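Local coordinates for trypsin-resistant surface T6 protein (Streptococcus pyogenes serotype M6, PDB 4P0D) that serves as the backbone pilin, probably the repeating subunit that sortase enzymes link into surface pili anchored to the cell wall, at residues Thr60-Ala63 and Asn64-Thr68; Lys164-Ser167 and Leu168-Leu172; Ile372-Leu375 and Lys376-Gly380. The protein carries 1 engineered substitution. One frame throughout, in Å; residues are numbered along the deposited sequence.

Contact 1 of 3, residues Thr60-Ala63 and Asn64-Thr68; sequences TTIA and NGINT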
loop_
_atom_site.group_PDB
_atom_site.type_symbol
_atom_site.label_atom_id
_atom_site.label_comp_id
_atom_site.label_asym_id
_atom_site.label_seq_id
_atom_site.Cartn_x
_atom_site.Cartn_y
_atom_site.Cartn_z
ATOM N N THR A 60 -19.828 20.584 15.632
ATOM C CA THR A 60 -18.617 20.543 14.808
ATOM C C THR A 60 -18.063 21.957 14.505
ATOM O O THR A 60 -16.857 22.190 14.568
ATOM C CB THR A 60 -18.875 19.773 13.500
ATOM O OG1 THR A 60 -19.175 18.413 13.814
ATOM C CG2 THR A 60 -17.670 19.820 12.593
ATOM N N THR A 61 -18.940 22.890 14.159
ATOM C CA THR A 61 -18.545 24.293 13.961
ATOM C C THR A 61 -17.767 24.880 15.147
ATOM O O THR A 61 -16.747 25.543 14.963
ATOM C CB THR A 61 -19.784 25.138 13.642
ATOM O OG1 THR A 61 -20.378 24.616 12.452
ATOM C CG2 THR A 61 -19.427 26.623 13.417
ATOM N N ILE A 62 -18.240 24.618 16.366
ATOM C CA ILE A 62 -17.582 25.120 17.571
ATOM C C ILE A 62 -16.200 24.504 17.689
ATOM O O ILE A 62 -15.221 25.196 17.970
ATOM C CB ILE A 62 -18.420 24.803 18.842
ATOM C CG1 ILE A 62 -19.736 25.578 18.804
ATOM C CG2 ILE A 62 -17.639 25.136 20.105
ATOM C CD1 ILE A 62 -20.919 24.903 19.461
ATOM N N ALA A 63 -16.120 23.196 17.459
ATOM C CA ALA A 63 -14.838 22.478 17.520
ATOM C C ALA A 63 -13.852 23.053 16.516
ATOM O O ALA A 63 -12.678 23.260 16.840
ATOM C CB ALA A 63 -15.040 20.981 17.276
ATOM N N ASN A 64 -14.323 23.307 15.295
ATOM C CA ASN A 64 -13.486 23.976 14.285
ATOM C C ASN A 64 -12.894 25.269 14.868
ATOM O O ASN A 64 -11.692 25.521 14.761
ATOM C CB ASN A 64 -14.287 24.271 13.004
ATOM C CG ASN A 64 -14.733 23.011 12.274
ATOM O OD1 ASN A 64 -14.215 21.915 12.510
ATOM N ND2 ASN A 64 -15.709 23.156 11.400
ATOM N N GLY A 65 -13.737 26.060 15.523
ATOM C CA GLY A 65 -13.336 27.366 16.062
ATOM C C GLY A 65 -12.337 27.248 17.185
ATOM O O GLY A 65 -11.422 28.055 17.304
ATOM N N ILE A 66 -12.511 26.226 18.020
ATOM C CA ILE A 66 -11.585 25.949 19.101
ATOM C C ILE A 66 -10.208 25.622 18.545
ATOM O O ILE A 66 -9.184 26.091 19.058
ATOM C CB ILE A 66 -12.102 24.790 19.987
ATOM C CG1 ILE A 66 -13.310 25.274 20.791
ATOM C CG2 ILE A 66 -11.008 24.279 20.908
ATOM C CD1 ILE A 66 -13.959 24.241 21.673
ATOM N N ASN A 67 -10.177 24.790 17.508
ATOM C CA ASN A 67 -8.908 24.376 16.919
ATOM C C ASN A 67 -8.185 25.455 16.119
ATOM O O ASN A 67 -6.962 25.448 16.063
ATOM C CB ASN A 67 -9.108 23.103 16.091
ATOM C CG ASN A 67 -9.099 21.863 16.953
ATOM O OD1 ASN A 67 -8.219 21.712 17.795
ATOM N ND2 ASN A 67 -10.061 20.974 16.753
ATOM N N THR A 68 -8.918 26.386 15.518
ATOM C CA THR A 68 -8.252 27.554 14.907
ATOM C C THR A 68 -7.818 28.582 15.938
ATOM O O THR A 68 -6.908 29.368 15.688
ATOM C CB THR A 68 -9.145 28.314 13.921
ATOM O OG1 THR A 68 -10.262 28.881 14.607
ATOM C CG2 THR A 68 -9.624 27.417 12.790
#
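The last turns of helix 56-68, in the Ig-like N-terminal domain, hold this contact, where N64 folds back over the turn that begins at T60. N64 N donates to T60 O at 2.9 Å with an N-H...O angle of 168°, nearly straight along the C=O axis, and the same i to i+4 ladder continues with I66 N to I62 O at 2.9 Å and N67 N to A63 O at 3.0 Å. With its CG beside the backbone N (chi1 -65°), the N64 amide is carried back toward the start of the helix, and its CG lies 3.2 Å from T60 O. That amide also passes the methyl of T60, whose CG2 is 4.0 Å from N64 OD1. On the buried face, I62 CG2 meets I66 CD1 at 4.1 Å, the two branches crossing at a slant. At the end of the helix T68 OG1 turns back to G65 O at 3.0 Å, approaching from above the carbonyl plane, and also bonds K70 N. Polar ends on the other face reach outward: T60 OG1 bonds T184 OG1 and N64 ND2 bonds E186 O, tying the helix to a loop farther along the chain. On its buried side, I62 and I66 pack on I26 of strand 20-31, and A63 and N67 lean on L99 of strand 94-101.

Contact 2 of 3, residues Lys164-Ser167 and Leu168-Leu172; sequences KTTS and LGSVL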
loop_
_atom_site.group_PDB
_atom_site.type_symbol
_atom_site.label_atom_id
_atom_site.label_comp_id
_atom_site.label_asym_id
_atom_site.label_seq_id
_atom_site.Cartn_x
_atom_site.Cartn_y
_atom_site.Cartn_z
ATOM N N LYS A 164 3.742 -15.539 -3.116
ATOM C CA LYS A 164 3.391 -15.206 -4.488
ATOM C C LYS A 164 4.653 -14.930 -5.297
ATOM O O LYS A 164 5.467 -14.112 -4.916
ATOM C CB LYS A 164 2.376 -14.057 -4.534
ATOM C CG LYS A 164 1.045 -14.474 -3.889
ATOM C CD LYS A 164 -0.090 -13.506 -4.146
ATOM C CE LYS A 164 -1.348 -13.920 -3.388
ATOM N NZ LYS A 164 -1.992 -15.156 -3.944
ATOM N N THR A 165 4.809 -15.651 -6.407
ATOM C CA THR A 165 6.013 -15.560 -7.226
ATOM C C THR A 165 5.703 -15.101 -8.657
ATOM O O THR A 165 4.584 -15.210 -9.132
ATOM C CB THR A 165 6.762 -16.908 -7.278
ATOM O OG1 THR A 165 6.038 -17.836 -8.091
ATOM C CG2 THR A 165 6.926 -17.499 -5.873
ATOM N N THR A 166 6.716 -14.602 -9.341
ATOM C CA THR A 166 6.544 -14.088 -10.690
ATOM C C THR A 166 7.844 -14.226 -11.489
ATOM O O THR A 166 8.860 -14.740 -10.981
ATOM C CB THR A 166 6.097 -12.611 -10.633
ATOM O OG1 THR A 166 5.694 -12.172 -11.938
ATOM C CG2 THR A 166 7.209 -11.752 -10.127
ATOM N N SER A 167 7.833 -13.750 -12.726
ATOM C CA SER A 167 8.988 -13.879 -13.590
ATOM C C SER A 167 9.202 -12.594 -14.381
ATOM O O SER A 167 8.284 -11.766 -14.510
ATOM C CB SER A 167 8.794 -15.075 -14.510
ATOM O OG SER A 167 7.698 -14.855 -15.397
ATOM N N LEU A 168 10.417 -12.419 -14.893
ATOM C CA LEU A 168 10.751 -11.262 -15.747
ATOM C C LEU A 168 9.758 -11.126 -16.901
ATOM O O LEU A 168 9.460 -12.098 -17.601
ATOM C CB LEU A 168 12.170 -11.399 -16.307
ATOM C CG LEU A 168 12.603 -10.349 -17.335
ATOM C CD1 LEU A 168 12.730 -8.992 -16.661
ATOM C CD2 LEU A 168 13.923 -10.763 -17.947
ATOM N N GLY A 169 9.230 -9.926 -17.077
ATOM C CA GLY A 169 8.275 -9.643 -18.150
ATOM C C GLY A 169 6.829 -9.951 -17.814
ATOM O O GLY A 169 5.974 -9.747 -18.649
ATOM N N SER A 170 6.534 -10.406 -16.595
ATOM C CA SER A 170 5.147 -10.676 -16.195
ATOM C C SER A 170 4.394 -9.404 -15.784
ATOM O O SER A 170 4.931 -8.558 -15.076
ATOM C CB SER A 170 5.122 -11.668 -15.034
ATOM O OG SER A 170 5.685 -12.917 -15.403
ATOM N N VAL A 171 3.146 -9.275 -16.212
ATOM C CA VAL A 171 2.307 -8.154 -15.790
ATOM C C VAL A 171 1.507 -8.575 -14.555
ATOM O O VAL A 171 0.790 -9.589 -14.552
ATOM C CB VAL A 171 1.372 -7.667 -16.914
ATOM C CG1 VAL A 171 0.277 -6.761 -16.391
ATOM C CG2 VAL A 171 2.174 -6.946 -17.990
ATOM N N LEU A 172 1.645 -7.786 -13.501
ATOM C CA LEU A 172 0.956 -8.050 -12.237
ATOM C C LEU A 172 -0.162 -7.041 -12.032
ATOM O O LEU A 172 0.020 -5.840 -12.322
ATOM C CB LEU A 172 1.959 -7.973 -11.084
ATOM C CG LEU A 172 3.138 -8.948 -11.165
ATOM C CD1 LEU A 172 3.973 -8.883 -9.910
ATOM C CD2 LEU A 172 2.664 -10.368 -11.356
#
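S167 and S170 face each other across a type II beta turn, where S167 OG and S170 OG lie 2.8 Å apart. That spacing suits a hydrogen bond, but the assignment is not settled, since the S167 hydroxyl could point its proton elsewhere. The backbone bond that closes the turn is plainer: S170 N donates to S167 O at 3.0 Å with an N-H...O angle of 152°, and the donor stands tilted from the carbonyl plane. S170 OG lies 3.0 Å from that same S167 O, so hydroxyl, amide and carbonyl are gathered at the mouth of the turn. S167 brings its OG there by tucking it between its own N and carbonyl carbon (chi1 65°). One residue back, T166 OG1 comes alongside the S170 side chain, 3.2 Å from S170 CB, and in the strand that follows L172 CD2 rests 3.6 Å from T166 OG1. G169 sits at the third place of the turn with a positive phi of 86°, the conformation a type II turn needs there and one that glycine takes readily. Farther out, T166 and L172 share V265 of strand 258-265 and V316 of strand 307-316, which close over the apolar side of the corner. L168 touches F432 and V171 touches Y433, both of strand 431-434, while the backbone of K164 and T166 bonds Y317. The corner thus joins strand 163-165 to strand 171-179. Chemically, the S170 N to S167 O bond closes the turn, with the two serine hydroxyls close beside it; the polar backbone is also tied outward, V171 N to S437 OG, while the L172 methyl and its valine neighbours supply the apolar backing.

Contact 3 of 3, residues Ile372-Leu375 and Lys376-Gly380; sequences IKEL and KAPKG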
loop_
_atom_site.group_PDB
_atom_site.type_symbol
_atom_site.label_atom_id
_atom_site.label_comp_id
_atom_site.label_asym_id
_atom_site.label_seq_id
_atom_site.Cartn_x
_atom_site.Cartn_y
_atom_site.Cartn_z
ATOM N N ILE A 372 16.607 -27.285 -19.052
ATOM C CA ILE A 372 17.876 -26.743 -19.453
ATOM C C ILE A 372 18.346 -27.650 -20.549
ATOM O O ILE A 372 18.386 -28.871 -20.358
ATOM C CB ILE A 372 18.899 -26.772 -18.307
ATOM C CG1 ILE A 372 18.378 -25.922 -17.140
ATOM C CG2 ILE A 372 20.257 -26.284 -18.815
ATOM C CD1 ILE A 372 19.039 -26.211 -15.812
ATOM N N LYS A 373 18.664 -27.061 -21.689
ATOM C CA LYS A 373 19.065 -27.826 -22.865
ATOM C C LYS A 373 20.156 -27.079 -23.606
ATOM O O LYS A 373 20.055 -25.871 -23.813
ATOM C CB LYS A 373 17.857 -28.071 -23.770
ATOM N N GLU A 374 21.206 -27.793 -23.997
ATOM C CA GLU A 374 22.364 -27.161 -24.618
ATOM C C GLU A 374 22.069 -26.761 -26.058
ATOM O O GLU A 374 21.441 -27.507 -26.806
ATOM C CB GLU A 374 23.585 -28.087 -24.563
ATOM C CG GLU A 374 24.897 -27.383 -24.881
ATOM C CD GLU A 374 26.121 -28.146 -24.390
ATOM O OE1 GLU A 374 26.180 -29.368 -24.598
ATOM O OE2 GLU A 374 27.039 -27.513 -23.818
ATOM N N LEU A 375 22.498 -25.559 -26.415
ATOM C CA LEU A 375 22.401 -25.037 -27.775
ATOM C C LEU A 375 23.738 -25.149 -28.491
ATOM O O LEU A 375 23.766 -25.407 -29.701
ATOM C CB LEU A 375 21.958 -23.570 -27.760
ATOM C CG LEU A 375 20.631 -23.299 -27.049
ATOM C CD1 LEU A 375 20.354 -21.809 -27.077
ATOM C CD2 LEU A 375 19.497 -24.080 -27.693
ATOM N N LYS A 376 24.836 -24.954 -27.753
ATOM C CA LYS A 376 26.165 -25.041 -28.322
ATOM C C LYS A 376 27.168 -25.591 -27.323
ATOM O O LYS A 376 27.352 -25.047 -26.215
ATOM C CB LYS A 376 26.631 -23.673 -28.815
ATOM C CG LYS A 376 27.808 -23.770 -29.771
ATOM C CD LYS A 376 28.327 -22.406 -30.182
ATOM C CE LYS A 376 29.440 -22.554 -31.215
ATOM N NZ LYS A 376 30.255 -21.312 -31.326
ATOM N N ALA A 377 27.832 -26.676 -27.723
ATOM C CA ALA A 377 28.848 -27.288 -26.875
ATOM C C ALA A 377 30.041 -26.349 -26.659
ATOM O O ALA A 377 30.326 -25.484 -27.480
ATOM C CB ALA A 377 29.320 -28.612 -27.477
ATOM N N PRO A 378 30.740 -26.514 -25.531
ATOM C CA PRO A 378 32.042 -25.867 -25.455
ATOM C C PRO A 378 32.981 -26.457 -26.524
ATOM O O PRO A 378 32.844 -27.636 -26.879
ATOM C CB PRO A 378 32.518 -26.167 -24.029
ATOM C CG PRO A 378 31.660 -27.273 -23.522
ATOM C CD PRO A 378 30.430 -27.353 -24.359
ATOM N N LYS A 379 33.870 -25.630 -27.075
ATOM C CA LYS A 379 34.828 -26.077 -28.083
ATOM C C LYS A 379 35.579 -27.299 -27.548
ATOM O O LYS A 379 36.010 -27.313 -26.390
ATOM C CB LYS A 379 35.820 -24.958 -28.430
ATOM N N GLY A 380 35.699 -28.330 -28.389
ATOM C CA GLY A 380 36.350 -29.584 -28.000
ATOM C C GLY A 380 35.396 -30.630 -27.442
ATOM O O GLY A 380 35.831 -31.731 -27.071
#
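At L375 the strand 368-376 turns a corner in a classic beta bulge, L375 and K376 both facing I338 on strand 338-343 and both bonded to its backbone. Across this bend the E374 side chain reaches forward along the loop that follows. Its CG is anti to the backbone N (chi1 -166°) and the chain is extended beyond it, which lays the carboxylate beside the chain from K376 to P378. E374 OE2 comes 3.4 Å from P378 CD, the glutamate arm and the proline ring crossing at about a right angle, and 3.6 Å from A377 CA. The CD atom of E374 is 3.8 Å from that same A377 CA, so the carboxylate meets the carbons of the loop rather than a donor there. Its other oxygen, OE1, accepts a hydrogen bond from N384 N farther along the loop. P378 also packs against L334, A337 and N479, while E374 touches K325 of strand 320-327. A buried glutamate at the end of a strand, running into an Ala-Pro-x-Gly loop, matches the E-box of Cna-B-type pilin domains. There the glutamate stands beside an intramolecular Lys-Asn isopeptide cross-link, and K325 and N479 lie where such a pair would be expected in this prealbumin-like fold.

The three contacts follow one another along an elongated chain and share no helix or strand. Contact 1 lies on helix 56-68 of the Ig-like N-terminal domain, contact 2 at the corner between strands 163-165 and 171-179, whose side chains also touch strand 431-434, and contact 3 on strand 368-376 of a four-stranded antiparallel sheet in the prealbumin-like part. Centres of contacts 1 and 2 lie about 50 Å apart and those of contacts 1 and 3 about 78 Å, on opposite sides of the chain's centre. Contacts 2 and 3 share one side, with centres about 29 Å and nearest atoms about 15 Å apart. None touches another, consistent with a modular, rod-like pilin subunit whose domains lie in series.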